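Local atomic coordinates of cypemycin cysteine dehydrogenase (decarboxylating) (Streptomyces sp, PDB entry 6JDD), a protein that catalyses the oxidative decarboxylation of a C-terminal cysteine during cypemycin biosynthesis, as an FAD-containing Cys decarboxylase of the HFCD superfamily. Residues V15-P25 against A47-L57; L116-D127 against L143-R154. All blocks are in the same frame, centred on the assembly; numbering follows the deposited sequence.

Contact 1 (V15-P25 against A47-L57). With FAD (flavin-adenine dinucleotide), chain B.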
loop_
_atom_site.group_PDB
_atom_site.type_symbol
_atom_site.label_atom_id
_atom_site.label_comp_id
_atom_site.label_asym_id
_atom_site.label_seq_id
_atom_site.Cartn_x
_atom_site.Cartn_y
_atom_site.Cartn_z
ATOM N N VAL A 15 -13.606 2.853 28.261
ATOM C CA VAL A 15 -14.350 3.836 27.426
ATOM C C VAL A 15 -14.871 3.113 26.193
ATOM O O VAL A 15 -14.053 2.486 25.495
ATOM C CB VAL A 15 -13.448 5.014 27.030
ATOM C CG1 VAL A 15 -14.233 6.119 26.309
ATOM C CG2 VAL A 15 -12.686 5.555 28.234
ATOM N N THR A 16 -16.164 3.243 25.891
ATOM C CA THR A 16 -16.833 2.507 24.781
ATOM C C THR A 16 -17.488 3.523 23.846
ATOM O O THR A 16 -17.599 4.643 24.212
ATOM C CB THR A 16 -17.822 1.440 25.303
ATOM O OG1 THR A 16 -19.024 2.060 25.780
ATOM C CG2 THR A 16 -17.237 0.527 26.371
ATOM N N GLY A 17 -17.940 3.063 22.678
ATOM C CA GLY A 17 -18.215 3.844 21.457
ATOM C C GLY A 17 -19.555 4.529 21.465
ATOM O O GLY A 17 -20.378 4.324 20.550
ATOM N N SER A 18 -19.758 5.418 22.395
ATOM C CA SER A 18 -20.862 6.377 22.250
ATOM C C SER A 18 -20.259 7.768 22.105
ATOM O O SER A 18 -19.085 8.006 22.502
ATOM C CB SER A 18 -21.836 6.244 23.385
ATOM O OG SER A 18 -21.246 6.572 24.614
ATOM N N ILE A 19 -21.037 8.674 21.545
ATOM C CA ILE A 19 -20.594 10.074 21.322
ATOM C C ILE A 19 -20.157 10.676 22.673
ATOM O O ILE A 19 -19.192 11.456 22.676
ATOM C CB ILE A 19 -21.683 10.854 20.562
ATOM C CG1 ILE A 19 -21.139 12.192 20.082
ATOM C CG2 ILE A 19 -22.946 10.991 21.383
ATOM C CD1 ILE A 19 -20.045 11.987 19.048
ATOM N N SER A 20 -20.707 10.237 23.805
ATOM C CA SER A 20 -20.231 10.650 25.154
ATOM C C SER A 20 -18.737 10.350 25.331
ATOM O O SER A 20 -18.131 10.927 26.218
ATOM C CB SER A 20 -21.012 10.010 26.258
ATOM O OG SER A 20 -22.390 10.295 26.139
ATOM N N ALA A 21 -18.146 9.430 24.579
ATOM C CA ALA A 21 -16.704 9.152 24.759
ATOM C C ALA A 21 -15.923 10.420 24.444
ATOM O O ALA A 21 -14.928 10.609 25.065
ATOM C CB ALA A 21 -16.248 8.002 23.916
ATOM N N ALA A 22 -16.422 11.263 23.540
ATOM C CA ALA A 22 -15.782 12.550 23.176
ATOM C C ALA A 22 -15.610 13.445 24.425
ATOM O O ALA A 22 -14.637 14.245 24.430
ATOM C CB ALA A 22 -16.559 13.261 22.107
ATOM N N LEU A 23 -16.489 13.296 25.421
ATOM C CA LEU A 23 -16.522 14.103 26.665
ATOM C C LEU A 23 -15.647 13.495 27.771
ATOM O O LEU A 23 -15.437 14.168 28.758
ATOM C CB LEU A 23 -17.958 14.178 27.160
ATOM C CG LEU A 23 -18.790 15.325 26.613
ATOM C CD1 LEU A 23 -18.669 15.434 25.115
ATOM C CD2 LEU A 23 -20.253 15.131 26.990
ATOM N N VAL A 24 -15.147 12.271 27.613
ATOM C CA VAL A 24 -14.396 11.553 28.670
ATOM C C VAL A 24 -13.090 12.275 28.962
ATOM O O VAL A 24 -12.777 12.406 30.131
ATOM C CB VAL A 24 -14.193 10.078 28.299
ATOM C CG1 VAL A 24 -13.250 9.350 29.242
ATOM C CG2 VAL A 24 -15.526 9.391 28.298
ATOM N N PRO A 25 -12.263 12.736 27.981
ATOM C CA PRO A 25 -11.014 13.433 28.324
ATOM C C PRO A 25 -11.215 14.634 29.266
ATOM O O PRO A 25 -10.422 14.810 30.171
ATOM C CB PRO A 25 -10.491 13.910 26.978
ATOM C CG PRO A 25 -11.053 12.894 26.009
ATOM C CD PRO A 25 -12.434 12.602 26.529
ATOM N N ALA A 47 -14.195 1.361 18.654
ATOM C CA ALA A 47 -15.347 2.237 18.370
ATOM C C ALA A 47 -15.107 3.573 19.064
ATOM O O ALA A 47 -15.271 4.614 18.452
ATOM C CB ALA A 47 -16.635 1.589 18.816
ATOM N N ALA A 48 -14.770 3.560 20.346
ATOM C CA ALA A 48 -14.633 4.814 21.135
ATOM C C ALA A 48 -13.496 5.660 20.555
ATOM O O ALA A 48 -13.513 6.885 20.681
ATOM C CB ALA A 48 -14.360 4.484 22.577
ATOM N N SER A 49 -12.518 5.007 19.951
ATOM C CA SER A 49 -11.315 5.661 19.385
ATOM C C SER A 49 -11.718 6.415 18.115
ATOM O O SER A 49 -10.912 7.145 17.664
ATOM C CB SER A 49 -10.184 4.683 19.118
ATOM O OG SER A 49 -10.462 3.880 17.958
ATOM N N ARG A 50 -12.940 6.280 17.623
ATOM C CA ARG A 50 -13.463 7.121 16.513
ATOM C C ARG A 50 -14.050 8.404 17.092
ATOM O O ARG A 50 -14.397 9.257 16.292
ATOM C CB ARG A 50 -14.570 6.413 15.706
ATOM C CG ARG A 50 -14.124 5.177 14.919
ATOM C CD ARG A 50 -15.273 4.467 14.170
ATOM N NE ARG A 50 -16.340 3.831 14.984
ATOM C CZ ARG A 50 -16.796 2.551 14.876
ATOM N NH1 ARG A 50 -16.292 1.714 13.985
ATOM N NH2 ARG A 50 -17.763 2.095 15.674
ATOM N N PHE A 51 -14.254 8.478 18.414
ATOM C CA PHE A 51 -14.919 9.645 19.057
ATOM C C PHE A 51 -13.966 10.404 19.975
ATOM O O PHE A 51 -14.294 11.539 20.362
ATOM C CB PHE A 51 -16.180 9.218 19.797
ATOM C CG PHE A 51 -17.260 8.681 18.886
ATOM C CD1 PHE A 51 -17.603 9.338 17.709
ATOM C CD2 PHE A 51 -17.934 7.504 19.205
ATOM C CE1 PHE A 51 -18.597 8.832 16.885
ATOM C CE2 PHE A 51 -18.906 6.983 18.372
ATOM C CZ PHE A 51 -19.235 7.649 17.215
ATOM N N LEU A 52 -12.826 9.807 20.299
ATOM C CA LEU A 52 -11.771 10.522 21.047
ATOM C C LEU A 52 -10.397 10.087 20.545
ATOM O O LEU A 52 -10.333 9.191 19.714
ATOM C CB LEU A 52 -11.951 10.296 22.543
ATOM C CG LEU A 52 -11.848 8.867 23.035
ATOM C CD1 LEU A 52 -10.442 8.338 22.889
ATOM C CD2 LEU A 52 -12.238 8.820 24.498
ATOM N N ALA A 53 -9.343 10.742 21.022
ATOM C CA ALA A 53 -7.962 10.409 20.654
ATOM C C ALA A 53 -7.300 9.724 21.853
ATOM O O ALA A 53 -7.193 10.343 22.934
ATOM C CB ALA A 53 -7.268 11.669 20.208
ATOM N N VAL A 54 -6.822 8.499 21.646
ATOM C CA VAL A 54 -6.097 7.763 22.718
ATOM C C VAL A 54 -4.886 8.592 23.166
ATOM O O VAL A 54 -4.548 8.546 24.379
ATOM C CB VAL A 54 -5.707 6.364 22.228
ATOM C CG1 VAL A 54 -4.880 5.626 23.256
ATOM C CG2 VAL A 54 -6.955 5.580 21.906
ATOM N N ARG A 55 -4.230 9.264 22.214
ATOM C CA ARG A 55 -3.015 10.077 22.496
ATOM C C ARG A 55 -3.310 11.094 23.603
ATOM O O ARG A 55 -2.475 11.227 24.520
ATOM C CB ARG A 55 -2.538 10.780 21.221
ATOM C CG ARG A 55 -1.171 10.322 20.733
ATOM C CD ARG A 55 -0.714 11.080 19.502
ATOM N NE ARG A 55 -0.912 10.318 18.277
ATOM C CZ ARG A 55 -2.037 10.308 17.571
ATOM N NH1 ARG A 55 -2.119 9.582 16.469
ATOM N NH2 ARG A 55 -3.074 11.021 17.968
ATOM N N ALA A 56 -4.453 11.779 23.514
ATOM C CA ALA A 56 -4.825 12.797 24.512
ATOM C C ALA A 56 -4.951 12.148 25.911
ATOM O O ALA A 56 -4.497 12.766 26.904
ATOM C CB ALA A 56 -6.083 13.498 24.069
ATOM N N LEU A 57 -5.474 10.928 26.004
ATOM C CA LEU A 57 -5.616 10.224 27.296
ATOM C C LEU A 57 -4.228 9.852 27.832
ATOM O O LEU A 57 -4.031 9.871 29.056
ATOM C CB LEU A 57 -6.481 8.970 27.114
ATOM C CG LEU A 57 -7.940 9.200 26.754
ATOM C CD1 LEU A 57 -8.576 7.896 26.303
ATOM C CD2 LEU A 57 -8.719 9.786 27.902
HETATM P PA FAD B . -16.061 -2.471 20.259
HETATM O O1A FAD B . -14.837 -3.140 20.793
HETATM O O2A FAD B . -15.888 -1.314 19.334
HETATM O O5B FAD B . -17.007 -3.568 19.568
HETATM C C5B FAD B . -16.848 -3.825 18.150
HETATM C C4B FAD B . -17.366 -5.207 17.833
HETATM O O4B FAD B . -16.368 -5.924 17.062
HETATM C C3B FAD B . -17.678 -6.102 19.042
HETATM O O3B FAD B . -18.813 -6.923 18.796
HETATM C C2B FAD B . -16.400 -6.935 19.176
HETATM O O2B FAD B . -16.618 -8.168 19.826
HETATM C C1B FAD B . -16.024 -7.127 17.712
HETATM N N9A FAD B . -14.603 -7.368 17.498
HETATM C C8A FAD B . -13.724 -8.002 18.342
HETATM N N7A FAD B . -12.506 -8.057 17.853
HETATM C C5A FAD B . -12.593 -7.423 16.619
HETATM C C6A FAD B . -11.643 -7.157 15.614
HETATM N N6A FAD B . -10.363 -7.509 15.694
HETATM N N1A FAD B . -12.074 -6.503 14.509
HETATM C C2A FAD B . -13.364 -6.151 14.434
HETATM N N3A FAD B . -14.344 -6.347 15.313
HETATM C C4A FAD B . -13.883 -6.996 16.395
HETATM N N1 FAD B . -24.297 2.759 21.086
HETATM C C2 FAD B . -24.783 2.840 22.346
HETATM O O2 FAD B . -25.015 1.822 23.002
HETATM N N3 FAD B . -25.039 4.033 22.944
HETATM C C4 FAD B . -24.818 5.229 22.305
HETATM O O4 FAD B . -25.062 6.279 22.881
HETATM C C4X FAD B . -24.311 5.187 20.992
HETATM N N5 FAD B . -24.094 6.316 20.368
HETATM C C5X FAD B . -23.601 6.248 19.092
HETATM C C6 FAD B . -23.361 7.452 18.406
HETATM C C7 FAD B . -22.868 7.460 17.124
HETATM C C7M FAD B . -22.623 8.769 16.418
HETATM C C8 FAD B . -22.592 6.231 16.476
HETATM C C8M FAD B . -22.050 6.214 15.070
HETATM C C9 FAD B . -22.823 5.042 17.139
HETATM C C9A FAD B . -23.327 5.025 18.450
HETATM N N10 FAD B . -23.571 3.843 19.148
HETATM C C10 FAD B . -24.070 3.881 20.437
HETATM C "C1'" FAD B . -23.298 2.544 18.508
HETATM C "C2'" FAD B . -21.984 1.945 18.973
HETATM O "O2'" FAD B . -20.901 2.756 18.529
HETATM C "C3'" FAD B . -21.808 0.523 18.433
HETATM O "O3'" FAD B . -22.762 -0.337 19.047
HETATM C "C4'" FAD B . -20.404 -0.047 18.651
HETATM O "O4'" FAD B . -20.330 -1.361 18.095
HETATM C "C5'" FAD B . -20.022 -0.100 20.112
HETATM O "O5'" FAD B . -18.768 -0.819 20.260
HETATM P P FAD B . -18.022 -0.809 21.680
HETATM O O1P FAD B . -19.010 -1.178 22.735
HETATM O O2P FAD B . -17.272 0.475 21.810
HETATM O O3P FAD B . -16.977 -2.012 21.493
#
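Two first torsions set up this contact: Phe51 carries CG opposite its carbonyl carbon (chi1 -65°), and Ile19 carries CG1 trans to its backbone N (chi1 -169°). With these torsions the two side chains cross at about a right angle, with Ile19 CD1 3.8 Å from Phe51 CD1. They belong to the loops that leave neighbouring strands 10-15 and 39-44 of a parallel, Rossmann-type sheet, a place where such folds commonly bind their cofactor.

Ile19 CA lies over one face of the Phe51 ring, displaced toward its rim, while Gly17 O and the flavin methyl C8M of FAD lie at the ring edge. Phe51 CZ comes within 3.6 Å of FAD C7, so the ring bridges the loop and the dimethylbenzene end of the flavin. With the ring cut back to an alanine, Ile19 CD1 and that end of the flavin would probably lose the surface they share.

Gly17 centres an inverse gamma turn whose backbone lies almost on Ala48, the two CA atoms being 3.7 Å apart; a CB on Gly17 would collide with Ala47 CB. The turn directs Gly17 N to FAD O2P (2.8 Å), and Gly17 O accepts from the ribityl hydroxyl O2' of FAD. Ala47 N donates to FAD O2A at 3.2 Å, which means that each segment supplies one backbone N-H to a different phosphate of the pyrophosphate.

Beyond the cofactor the interface is mostly apolar. Leu52 meets Val15 tip to tip (CD2 to CG1, 3.8 Å), and the same CD2 packs against Ala21 CB, 4.1 Å away. Ile19 also packs on His59 of the second subunit. At the far end, the Pro25 ring touches helix 54-60 through CG, 4.3 Å from Leu57 CD2.

Contact 2 (L116-D127 against L143-R154); sequences LQLTDAPLVIAD and LKLRPNVEFAPR
Ile125 and Phe151 form a register pair of parallel strands 123-127 and 149-151, and their side chains run side by side. Ile125 CB stands over the ring face, 4.2 Å from the Phe151 centroid, and Ile125 CD1 also reaches Val149 CG1. In the backbone, Ile125 N donates to Glu150 O (2.9 Å) and Ile125 O accepts from Ala152 N, the ladder that closes a beta-alpha-beta unit through helix 134-142.

The close-knit end lies before the strands. A bend at chi3 (59°) turns the Arg146 guanidinium so that NH1 and NH2 both donate to Leu116 O, each at 3.0 Å. Asn148 ND2 gives Ala121 O a straighter bond (2.9 Å, 158°) and Thr119 O a weak one. Water 1 joins Arg146 NH1 to Gln117 OE1, which also accepts from Asn133 of the fourth subunit.

At the other end the exposed Arg154 arches back over the chain. Its NH1 and NH2 meet OD1 and OD2 of Asp127, each 2.8 Å away and on its syn lone pair, with the two planes only 6° apart. At one end backbone carbonyls and a water receive the buried guanidinium; at the outer end the two-point, nearly coplanar pairing of opposite charges fixes the carboxylate's rotation, and Ala152 O holds Arg154 NH1 a second time.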
loop_
_atom_site.group_PDB
_atom_site.type_symbol
_atom_site.label_atom_id
_atom_site.label_comp_id
_atom_site.label_asym_id
_atom_site.label_seq_id
_atom_site.Cartn_x
_atom_site.Cartn_y
_atom_site.Cartn_z
ATOM N N LEU A 116 -12.936 -7.613 32.645
ATOM C CA LEU A 116 -14.193 -7.315 33.350
ATOM C C LEU A 116 -14.889 -8.639 33.735
ATOM O O LEU A 116 -15.547 -8.669 34.764
ATOM C CB LEU A 116 -15.081 -6.419 32.479
ATOM C CG LEU A 116 -14.568 -4.996 32.278
ATOM C CD1 LEU A 116 -15.511 -4.186 31.430
ATOM C CD2 LEU A 116 -14.339 -4.293 33.586
ATOM N N GLN A 117 -14.763 -9.703 32.922
ATOM C CA GLN A 117 -15.299 -11.027 33.300
ATOM C C GLN A 117 -14.562 -11.538 34.551
ATOM O O GLN A 117 -15.219 -12.185 35.383
ATOM C CB GLN A 117 -15.155 -12.075 32.185
ATOM C CG GLN A 117 -16.032 -11.877 30.928
ATOM C CD GLN A 117 -17.518 -11.736 31.162
ATOM O OE1 GLN A 117 -18.050 -12.189 32.185
ATOM N NE2 GLN A 117 -18.202 -11.103 30.209
ATOM N N LEU A 118 -13.261 -11.305 34.707
ATOM C CA LEU A 118 -12.475 -12.027 35.730
ATOM C C LEU A 118 -12.376 -11.206 37.017
ATOM O O LEU A 118 -12.086 -11.766 38.082
ATOM C CB LEU A 118 -11.095 -12.385 35.173
ATOM C CG LEU A 118 -11.073 -13.315 33.963
ATOM C CD1 LEU A 118 -9.655 -13.586 33.553
ATOM C CD2 LEU A 118 -11.746 -14.616 34.272
ATOM N N THR A 119 -12.626 -9.914 36.967
ATOM C CA THR A 119 -12.415 -9.089 38.175
ATOM C C THR A 119 -13.466 -9.481 39.224
ATOM O O THR A 119 -14.608 -9.824 38.848
ATOM C CB THR A 119 -12.405 -7.595 37.862
ATOM O OG1 THR A 119 -12.052 -6.898 39.056
ATOM C CG2 THR A 119 -13.745 -7.112 37.360
ATOM N N ASP A 120 -13.060 -9.402 40.487
ATOM C CA ASP A 120 -13.945 -9.415 41.684
ATOM C C ASP A 120 -14.181 -8.000 42.199
ATOM O O ASP A 120 -15.036 -7.854 43.074
ATOM C CB ASP A 120 -13.335 -10.226 42.837
ATOM C CG ASP A 120 -13.208 -11.690 42.449
ATOM O OD1 ASP A 120 -14.196 -12.247 41.840
ATOM O OD2 ASP A 120 -12.104 -12.249 42.693
ATOM N N ALA A 121 -13.417 -7.016 41.734
ATOM C CA ALA A 121 -13.512 -5.630 42.235
ATOM C C ALA A 121 -14.865 -5.043 41.832
ATOM O O ALA A 121 -15.531 -5.507 40.901
ATOM C CB ALA A 121 -12.364 -4.791 41.705
ATOM N N PRO A 122 -15.311 -3.974 42.529
ATOM C CA PRO A 122 -16.496 -3.230 42.111
ATOM C C PRO A 122 -16.402 -2.793 40.643
ATOM O O PRO A 122 -15.432 -2.262 40.236
ATOM C CB PRO A 122 -16.483 -2.010 43.030
ATOM C CG PRO A 122 -15.666 -2.428 44.231
ATOM C CD PRO A 122 -14.649 -3.414 43.718
ATOM N N LEU A 123 -17.450 -3.087 39.894
ATOM C CA LEU A 123 -17.584 -2.799 38.452
ATOM C C LEU A 123 -18.816 -1.943 38.286
ATOM O O LEU A 123 -19.883 -2.452 38.500
ATOM C CB LEU A 123 -17.776 -4.119 37.704
ATOM C CG LEU A 123 -17.441 -4.099 36.216
ATOM C CD1 LEU A 123 -17.257 -5.493 35.703
ATOM C CD2 LEU A 123 -18.511 -3.397 35.412
ATOM N N VAL A 124 -18.653 -0.690 37.914
ATOM C CA VAL A 124 -19.786 0.259 37.759
ATOM C C VAL A 124 -19.965 0.592 36.288
ATOM O O VAL A 124 -19.008 0.874 35.614
ATOM C CB VAL A 124 -19.583 1.529 38.577
ATOM C CG1 VAL A 124 -20.834 2.379 38.566
ATOM C CG2 VAL A 124 -19.164 1.196 39.997
ATOM N N ILE A 125 -21.210 0.601 35.865
ATOM C CA ILE A 125 -21.583 0.729 34.438
ATOM C C ILE A 125 -22.345 2.034 34.272
ATOM O O ILE A 125 -23.500 2.147 34.763
ATOM C CB ILE A 125 -22.394 -0.477 33.952
ATOM C CG1 ILE A 125 -21.626 -1.766 34.208
ATOM C CG2 ILE A 125 -22.753 -0.301 32.482
ATOM C CD1 ILE A 125 -22.346 -3.011 33.787
ATOM N N ALA A 126 -21.704 2.956 33.576
ATOM C CA ALA A 126 -22.278 4.259 33.246
ATOM C C ALA A 126 -22.870 4.131 31.848
ATOM O O ALA A 126 -22.305 4.649 30.892
ATOM C CB ALA A 126 -21.228 5.308 33.371
ATOM N N ASP A 127 -24.016 3.456 31.786
ATOM C CA ASP A 127 -24.713 3.116 30.529
ATOM C C ASP A 127 -25.151 4.409 29.820
ATOM O O ASP A 127 -25.674 5.324 30.462
ATOM C CB ASP A 127 -25.918 2.219 30.802
ATOM C CG ASP A 127 -26.813 2.830 31.860
ATOM O OD1 ASP A 127 -26.342 2.939 33.026
ATOM O OD2 ASP A 127 -27.952 3.253 31.494
ATOM N N LEU A 143 -26.974 -9.600 34.768
ATOM C CA LEU A 143 -25.789 -9.079 35.477
ATOM C C LEU A 143 -25.970 -9.105 37.012
ATOM O O LEU A 143 -24.947 -9.079 37.709
ATOM C CB LEU A 143 -25.502 -7.673 34.954
ATOM C CG LEU A 143 -24.888 -7.610 33.550
ATOM C CD1 LEU A 143 -24.901 -6.187 33.024
ATOM C CD2 LEU A 143 -23.475 -8.146 33.516
ATOM N N LYS A 144 -27.189 -9.250 37.557
ATOM C CA LYS A 144 -27.350 -9.413 39.023
ATOM C C LYS A 144 -26.755 -10.739 39.501
ATOM O O LYS A 144 -26.540 -10.848 40.715
ATOM C CB LYS A 144 -28.811 -9.249 39.434
ATOM C CG LYS A 144 -29.226 -7.790 39.571
ATOM C CD LYS A 144 -30.626 -7.575 39.105
ATOM C CE LYS A 144 -31.253 -6.299 39.605
ATOM N NZ LYS A 144 -32.705 -6.539 39.868
ATOM N N LEU A 145 -26.452 -11.704 38.622
ATOM C CA LEU A 145 -25.760 -12.953 39.058
ATOM C C LEU A 145 -24.333 -12.657 39.554
ATOM O O LEU A 145 -23.701 -13.554 40.202
ATOM C CB LEU A 145 -25.745 -13.931 37.886
ATOM C CG LEU A 145 -27.128 -14.347 37.368
ATOM C CD1 LEU A 145 -26.999 -15.533 36.435
ATOM C CD2 LEU A 145 -28.105 -14.666 38.504
ATOM N N ARG A 146 -23.832 -11.462 39.245
ATOM C CA ARG A 146 -22.475 -11.047 39.654
ATOM C C ARG A 146 -22.607 -10.015 40.759
ATOM O O ARG A 146 -23.170 -8.942 40.568
ATOM C CB ARG A 146 -21.688 -10.501 38.462
ATOM C CG ARG A 146 -21.422 -11.546 37.380
ATOM C CD ARG A 146 -20.368 -11.139 36.374
ATOM N NE ARG A 146 -19.083 -10.864 37.002
ATOM C CZ ARG A 146 -18.133 -10.125 36.453
ATOM N NH1 ARG A 146 -18.330 -9.596 35.259
ATOM N NH2 ARG A 146 -16.999 -9.902 37.092
ATOM N N PRO A 147 -22.052 -10.308 41.948
ATOM C CA PRO A 147 -22.271 -9.439 43.092
ATOM C C PRO A 147 -21.521 -8.114 42.947
ATOM O O PRO A 147 -21.924 -7.158 43.487
ATOM C CB PRO A 147 -21.784 -10.301 44.267
ATOM C CG PRO A 147 -20.721 -11.242 43.662
ATOM C CD PRO A 147 -21.173 -11.466 42.237
ATOM N N ASN A 148 -20.456 -8.074 42.167
ATOM C CA ASN A 148 -19.598 -6.862 42.091
ATOM C C ASN A 148 -20.130 -5.858 41.060
ATOM O O ASN A 148 -19.563 -4.794 40.961
ATOM C CB ASN A 148 -18.150 -7.271 41.843
ATOM C CG ASN A 148 -17.957 -8.152 40.621
ATOM O OD1 ASN A 148 -18.795 -9.015 40.320
ATOM N ND2 ASN A 148 -16.813 -7.977 39.944
ATOM N N VAL A 149 -21.168 -6.167 40.295
ATOM C CA VAL A 149 -21.580 -5.279 39.175
ATOM C C VAL A 149 -22.727 -4.385 39.614
ATOM O O VAL A 149 -23.672 -4.913 40.128
ATOM C CB VAL A 149 -21.991 -6.141 37.985
ATOM C CG1 VAL A 149 -22.664 -5.333 36.912
ATOM C CG2 VAL A 149 -20.796 -6.887 37.466
ATOM N N GLU A 150 -22.668 -3.095 39.324
ATOM C CA GLU A 150 -23.796 -2.143 39.497
ATOM C C GLU A 150 -23.867 -1.183 38.315
ATOM O O GLU A 150 -22.852 -0.908 37.703
ATOM C CB GLU A 150 -23.643 -1.297 40.758
ATOM C CG GLU A 150 -24.058 -2.065 41.987
ATOM C CD GLU A 150 -24.182 -1.301 43.299
ATOM O OE1 GLU A 150 -24.370 -0.029 43.290
ATOM O OE2 GLU A 150 -24.103 -1.990 44.343
ATOM N N PHE A 151 -25.044 -0.628 38.079
ATOM C CA PHE A 151 -25.240 0.512 37.163
ATOM C C PHE A 151 -25.138 1.787 37.979
ATOM O O PHE A 151 -25.534 1.823 39.081
ATOM C CB PHE A 151 -26.563 0.369 36.424
ATOM C CG PHE A 151 -26.512 -0.709 35.372
ATOM C CD1 PHE A 151 -26.670 -2.043 35.719
ATOM C CD2 PHE A 151 -26.277 -0.372 34.046
ATOM C CE1 PHE A 151 -26.556 -3.012 34.743
ATOM C CE2 PHE A 151 -26.203 -1.334 33.071
ATOM C CZ PHE A 151 -26.361 -2.652 33.422
ATOM N N ALA A 152 -24.563 2.812 37.398
ATOM C CA ALA A 152 -24.279 4.069 38.102
ATOM C C ALA A 152 -25.612 4.729 38.377
ATOM O O ALA A 152 -26.564 4.447 37.659
ATOM C CB ALA A 152 -23.398 4.963 37.252
ATOM N N PRO A 153 -25.687 5.612 39.399
ATOM C CA PRO A 153 -26.867 6.439 39.629
ATOM C C PRO A 153 -27.224 7.285 38.384
ATOM O O PRO A 153 -26.305 7.781 37.689
ATOM C CB PRO A 153 -26.492 7.303 40.851
ATOM C CG PRO A 153 -25.407 6.530 41.565
ATOM C CD PRO A 153 -24.674 5.796 40.451
ATOM N N ARG A 154 -28.534 7.423 38.133
ATOM C CA ARG A 154 -29.104 8.169 36.982
ATOM C C ARG A 154 -28.743 9.660 37.090
ATOM O O ARG A 154 -28.418 10.130 38.235
ATOM C CB ARG A 154 -30.626 8.018 36.963
ATOM C CG ARG A 154 -31.140 6.587 36.899
ATOM C CD ARG A 154 -30.681 5.889 35.633
ATOM N NE ARG A 154 -29.406 5.223 35.853
ATOM C CZ ARG A 154 -28.669 4.632 34.918
ATOM N NH1 ARG A 154 -27.519 4.068 35.242
ATOM N NH2 ARG A 154 -29.072 4.599 33.664
HETATM O O HOH W 1 -19.982 -10.669 33.319
#

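How the contacts relate
The two contacts follow one another along the chain, contact 1 closing before contact 2 opens, and lie on opposite sides of the chain's centre. Their own centres are 21 Å apart, and the nearest atoms stay about 7 Å from each other. One six-stranded parallel sheet joins them: contact 1 lies at and beyond the C-terminal ends of strands 10-15 and 39-44, contact 2 pairs strands 123-127 and 149-151, the latter outermost within the chain, and strand 90-95 runs between the two halves. Thr128 bonds to Ser18 OG and through its O to FAD. Cofactor binding in contact 1 thus draws on the residue that follows strand 123-127, the strand paired in contact 2.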